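Local coordinates for protein putative oxidoreductase (PDB 3FHL) that probably works as a nucleotide-dependent oxidoreductase of the Gfo/Idh/MocA family, with a Rossmann-fold domain expected to bind NAD(P), at residues T99-T102 against K103-E106; V71-D75 against N76-E80. All blocks are in the same frame, centred on the assembly; numbering follows the deposited sequence.

In the fold
Both contacts sit in the Rossmann-fold domain, in series along the chain and about 12 Å apart between centres. Contact 2 (71-80) comes first, where strand 68-71 of the six-stranded parallel sheet ends and the chain turns into helix 78-87. Contact 1 (99-106) is the next such turn: after strand 91-95, which lies beside 68-71 in the sheet, the chain enters helix 102-115. The two turns touch through Tyr79, packed against Thr99 and Gln104. Both follow the C-terminal ends of parallel strands, the side on which Rossmann domains generally bind their dinucleotide, although no cofactor role is established for these residues.

Contact 1. Residues T99-T102 against K103-E106; sequences TSTT and KQGE
Gln104 reaches back from the first turn of its helix to Ser100 and Thr101, and its side chain can be followed atom by atom. Gln104 CB rests 3.5 Å from Thr101 O. Gln104 CG, set beside its own backbone N (chi1 -78°), passes Thr101 OG1 at 3.4 Å, the two side chains crossing at about a right angle. From there the chain runs extended, carrying CD up to the Ser100 hydroxyl. At the tip Gln104 OE1 takes a hydrogen bond from Ser100 OG at 2.7 Å, the donor standing above the amide plane, about 37° out of it. The same oxygen receives weak bonds from two backbone donors, Ser100 N at 3.2 Å and Thr101 N at 3.3 Å, so three N-H and O-H groups converge on it. The return half of the exchange is fairly straight: Gln104 N donates to Thr101 OG1 at 3.2 Å, with 162° at the hydrogen. Thr101 O is gripped from opposite faces of its plane, by Thr99 OG1 at 2.6 Å on one and by Gly105 N at 3.2 Å on the other. Thr99 OG1 and CG2 lie against the backbone of Gly105, and Tyr79 of helix 78-87 packs on both Thr99 and Gln104. With Thr101 as N-cap and Gln104 answering it, this is a capping box at the start of helix 102-115 in the Rossmann domain.

Contact 2. Residues V71-D75 against N76-E80; sequences VNTPD and NTHYE
From Val71, at the end of its strand, the backbone runs through Thr73 and Pro74 in extended conformations and then turns at Asp75, a turn that Thr77 N closes onto Pro74 O at 3.1 Å while His78 N makes a weak bond to Asp75 O. Thr77 supplies a second donor to Pro74 O, its OG1, 2.9 Å away and in the carbonyl plane. That hydroxyl sits between the backbone N and carbonyl carbon of Thr77 (chi1 68°), which places it close enough to its own N for the two to share one acceptor. Thr73 OG1 in turn donates to Thr77 OG1 at 2.7 Å, the side chains crossing nearly at right angles, so the hydroxyls relay from Thr73 to the Pro74 carbonyl. The whole turn is the beta-alpha connection of a Rossmann fold, leading from strand 68-71 to helix 78-87. The His78 ring folds back against the 71-75 segment. His78 NE2 is hydrogen-bonded to Thr73 O, tilted 19° from the ring plane; the modelled 2.5 Å is shorter than usual, so the exact length is doubtful. Asp75 CA lies over one ring face, 4.2 Å above the plane and offset toward the rim; Val71 CG1 covers the opposite face, 4.0 Å from His78 CD2. The other ring nitrogen, ND1, is hydrogen-bonded to Pro97 O. Each nitrogen thus faces a main-chain carbonyl, which should restrain the ring's rotation. Asn72 turns away, its ND2 bonded to Ala12 O and Ser16 OG.

Contact 1. Residues T99-T102 against K103-E106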
loop_
_atom_site.group_PDB
_atom_site.type_symbol
_atom_site.label_atom_id
_atom_site.label_comp_id
_atom_site.label_asym_id
_atom_site.label_seq_id
_atom_site.Cartn_x
_atom_site.Cartn_y
_atom_site.Cartn_z
ATOM N N THR C 99 -8.390 -27.842 9.226
ATOM C CA THR C 99 -7.656 -29.103 9.317
ATOM C C THR C 99 -6.166 -28.833 9.188
ATOM O O THR C 99 -5.758 -27.736 8.789
ATOM C CB THR C 99 -8.043 -30.083 8.202
ATOM O OG1 THR C 99 -8.007 -29.404 6.939
ATOM C CG2 THR C 99 -9.429 -30.661 8.425
ATOM N N SER C 100 -5.354 -29.839 9.510
ATOM C CA SER C 100 -3.909 -29.717 9.361
ATOM C C SER C 100 -3.486 -29.775 7.891
ATOM O O SER C 100 -2.498 -29.154 7.513
ATOM C CB SER C 100 -3.172 -30.768 10.199
ATOM O OG SER C 100 -3.385 -32.073 9.699
ATOM N N THR C 101 -4.242 -30.507 7.070
ATOM C CA THR C 101 -3.976 -30.585 5.621
ATOM C C THR C 101 -5.229 -30.342 4.780
ATOM O O THR C 101 -6.349 -30.522 5.255
ATOM C CB THR C 101 -3.349 -31.955 5.177
ATOM O OG1 THR C 101 -4.375 -32.946 5.030
ATOM C CG2 THR C 101 -2.275 -32.451 6.157
ATOM N N THR C 102 -5.015 -29.949 3.523
ATOM C CA THR C 102 -6.080 -29.712 2.542
ATOM C C THR C 102 -6.862 -30.987 2.201
ATOM O O THR C 102 -8.089 -30.949 2.054
ATOM C CB THR C 102 -5.508 -29.070 1.252
ATOM O OG1 THR C 102 -4.918 -27.805 1.580
ATOM C CG2 THR C 102 -6.593 -28.846 0.188
ATOM N N LYS C 103 -6.143 -32.105 2.099
ATOM C CA LYS C 103 -6.728 -33.418 1.821
ATOM C C LYS C 103 -7.727 -33.852 2.907
ATOM O O LYS C 103 -8.782 -34.402 2.596
ATOM C CB LYS C 103 -5.610 -34.455 1.680
ATOM C CG LYS C 103 -6.019 -35.761 1.022
ATOM C CD LYS C 103 -4.812 -36.680 0.870
ATOM C CE LYS C 103 -5.166 -37.967 0.135
ATOM N NZ LYS C 103 -3.955 -38.808 -0.121
ATOM N N GLN C 104 -7.377 -33.589 4.168
ATOM C CA GLN C 104 -8.242 -33.833 5.322
ATOM C C GLN C 104 -9.506 -32.973 5.272
ATOM O O GLN C 104 -10.603 -33.434 5.602
ATOM C CB GLN C 104 -7.484 -33.510 6.599
ATOM C CG GLN C 104 -6.489 -34.567 7.069
ATOM C CD GLN C 104 -5.787 -34.135 8.344
ATOM O OE1 GLN C 104 -5.788 -32.951 8.696
ATOM N NE2 GLN C 104 -5.191 -35.085 9.045
ATOM N N GLY C 105 -9.332 -31.717 4.867
ATOM C CA GLY C 105 -10.433 -30.786 4.690
ATOM C C GLY C 105 -11.381 -31.206 3.589
ATOM O O GLY C 105 -12.603 -31.198 3.779
ATOM N N GLU C 106 -10.829 -31.599 2.445
ATOM C CA GLU C 106 -11.650 -32.113 1.338
ATOM C C GLU C 106 -12.418 -33.382 1.740
ATOM O O GLU C 106 -13.567 -33.566 1.332
ATOM C CB GLU C 106 -10.808 -32.356 0.081
ATOM C CG GLU C 106 -10.294 -31.063 -0.557
ATOM C CD GLU C 106 -9.375 -31.279 -1.754
ATOM O OE1 GLU C 106 -8.652 -32.302 -1.794
ATOM O OE2 GLU C 106 -9.370 -30.406 -2.650
#

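Contact 2. Residues V71-D75 against N76-E80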
loop_
_atom_site.group_PDB
_atom_site.type_symbol
_atom_site.label_atom_id
_atom_site.label_comp_id
_atom_site.label_asym_id
_atom_site.label_seq_id
_atom_site.Cartn_x
_atom_site.Cartn_y
_atom_site.Cartn_z
ATOM N N VAL C 71 -16.716 -27.001 17.155
ATOM C CA VAL C 71 -15.365 -27.540 17.378
ATOM C C VAL C 71 -14.366 -26.373 17.529
ATOM O O VAL C 71 -13.929 -25.765 16.542
ATOM C CB VAL C 71 -14.971 -28.550 16.248
ATOM C CG1 VAL C 71 -13.530 -29.078 16.391
ATOM C CG2 VAL C 71 -15.947 -29.729 16.233
ATOM N N ASN C 72 -14.044 -26.046 18.778
ATOM C CA ASN C 72 -13.138 -24.932 19.077
ATOM C C ASN C 72 -12.041 -25.349 20.063
ATOM O O ASN C 72 -11.599 -24.565 20.907
ATOM C CB ASN C 72 -13.932 -23.734 19.600
ATOM C CG ASN C 72 -14.610 -24.014 20.924
ATOM O OD1 ASN C 72 -15.065 -25.126 21.180
ATOM N ND2 ASN C 72 -14.655 -23.014 21.782
ATOM N N THR C 73 -11.625 -26.605 19.930
ATOM C CA THR C 73 -10.593 -27.236 20.753
ATOM C C THR C 73 -9.188 -26.887 20.204
ATOM O O THR C 73 -9.103 -26.194 19.183
ATOM C CB THR C 73 -10.820 -28.764 20.759
ATOM O OG1 THR C 73 -11.148 -29.207 19.437
ATOM C CG2 THR C 73 -11.941 -29.137 21.695
ATOM N N PRO C 74 -8.084 -27.334 20.879
ATOM C CA PRO C 74 -6.739 -27.098 20.312
ATOM C C PRO C 74 -6.559 -27.633 18.894
ATOM O O PRO C 74 -7.154 -28.653 18.534
ATOM C CB PRO C 74 -5.815 -27.850 21.277
ATOM C CG PRO C 74 -6.541 -27.827 22.569
ATOM C CD PRO C 74 -7.982 -28.025 22.185
ATOM N N ASP C 75 -5.723 -26.935 18.124
ATOM C CA ASP C 75 -5.614 -27.071 16.664
ATOM C C ASP C 75 -5.443 -28.489 16.106
ATOM O O ASP C 75 -5.991 -28.802 15.044
ATOM C CB ASP C 75 -4.468 -26.191 16.132
ATOM C CG ASP C 75 -4.566 -24.727 16.581
ATOM O OD1 ASP C 75 -5.528 -24.353 17.296
ATOM O OD2 ASP C 75 -3.667 -23.942 16.202
ATOM N N ASN C 76 -4.692 -29.331 16.821
ATOM C CA ASN C 76 -4.383 -30.691 16.359
ATOM C C ASN C 76 -5.571 -31.656 16.336
ATOM O O ASN C 76 -5.559 -32.654 15.605
ATOM C CB ASN C 76 -3.233 -31.291 17.177
ATOM C CG ASN C 76 -1.870 -30.969 16.592
ATOM O OD1 ASN C 76 -0.977 -30.488 17.295
ATOM N ND2 ASN C 76 -1.701 -31.233 15.298
ATOM N N THR C 77 -6.592 -31.356 17.131
ATOM C CA THR C 77 -7.771 -32.212 17.214
ATOM C C THR C 77 -8.806 -31.983 16.102
ATOM O O THR C 77 -9.655 -32.843 15.887
ATOM C CB THR C 77 -8.489 -32.082 18.587
ATOM O OG1 THR C 77 -9.071 -30.778 18.708
ATOM C CG2 THR C 77 -7.521 -32.326 19.749
ATOM N N HIS C 78 -8.724 -30.856 15.391
ATOM C CA HIS C 78 -9.857 -30.365 14.575
ATOM C C HIS C 78 -10.371 -31.307 13.491
ATOM O O HIS C 78 -11.575 -31.471 13.351
ATOM C CB HIS C 78 -9.586 -28.972 14.003
ATOM C CG HIS C 78 -9.715 -27.870 15.009
ATOM N ND1 HIS C 78 -9.866 -26.548 14.652
ATOM C CD2 HIS C 78 -9.723 -27.895 16.364
ATOM C CE1 HIS C 78 -9.957 -25.806 15.742
ATOM N NE2 HIS C 78 -9.867 -26.599 16.795
ATOM N N TYR C 79 -9.466 -31.938 12.750
ATOM C CA TYR C 79 -9.861 -32.951 11.773
ATOM C C TYR C 79 -10.541 -34.148 12.449
ATOM O O TYR C 79 -11.618 -34.566 12.018
ATOM C CB TYR C 79 -8.650 -33.413 10.961
ATOM C CG TYR C 79 -8.847 -34.698 10.188
ATOM C CD1 TYR C 79 -9.662 -34.741 9.060
ATOM C CD2 TYR C 79 -8.202 -35.875 10.586
ATOM C CE1 TYR C 79 -9.833 -35.922 8.342
ATOM C CE2 TYR C 79 -8.368 -37.062 9.877
ATOM C CZ TYR C 79 -9.176 -37.075 8.757
ATOM O OH TYR C 79 -9.335 -38.246 8.060
ATOM N N GLU C 80 -9.914 -34.680 13.500
ATOM C CA GLU C 80 -10.420 -35.866 14.199
ATOM C C GLU C 80 -11.776 -35.567 14.833
ATOM O O GLU C 80 -12.724 -36.337 14.677
ATOM C CB GLU C 80 -9.428 -36.336 15.277
ATOM C CG GLU C 80 -9.787 -37.683 15.940
ATOM C CD GLU C 80 -9.038 -37.954 17.259
ATOM O OE1 GLU C 80 -7.949 -37.377 17.496
ATOM O OE2 GLU C 80 -9.551 -38.759 18.067
#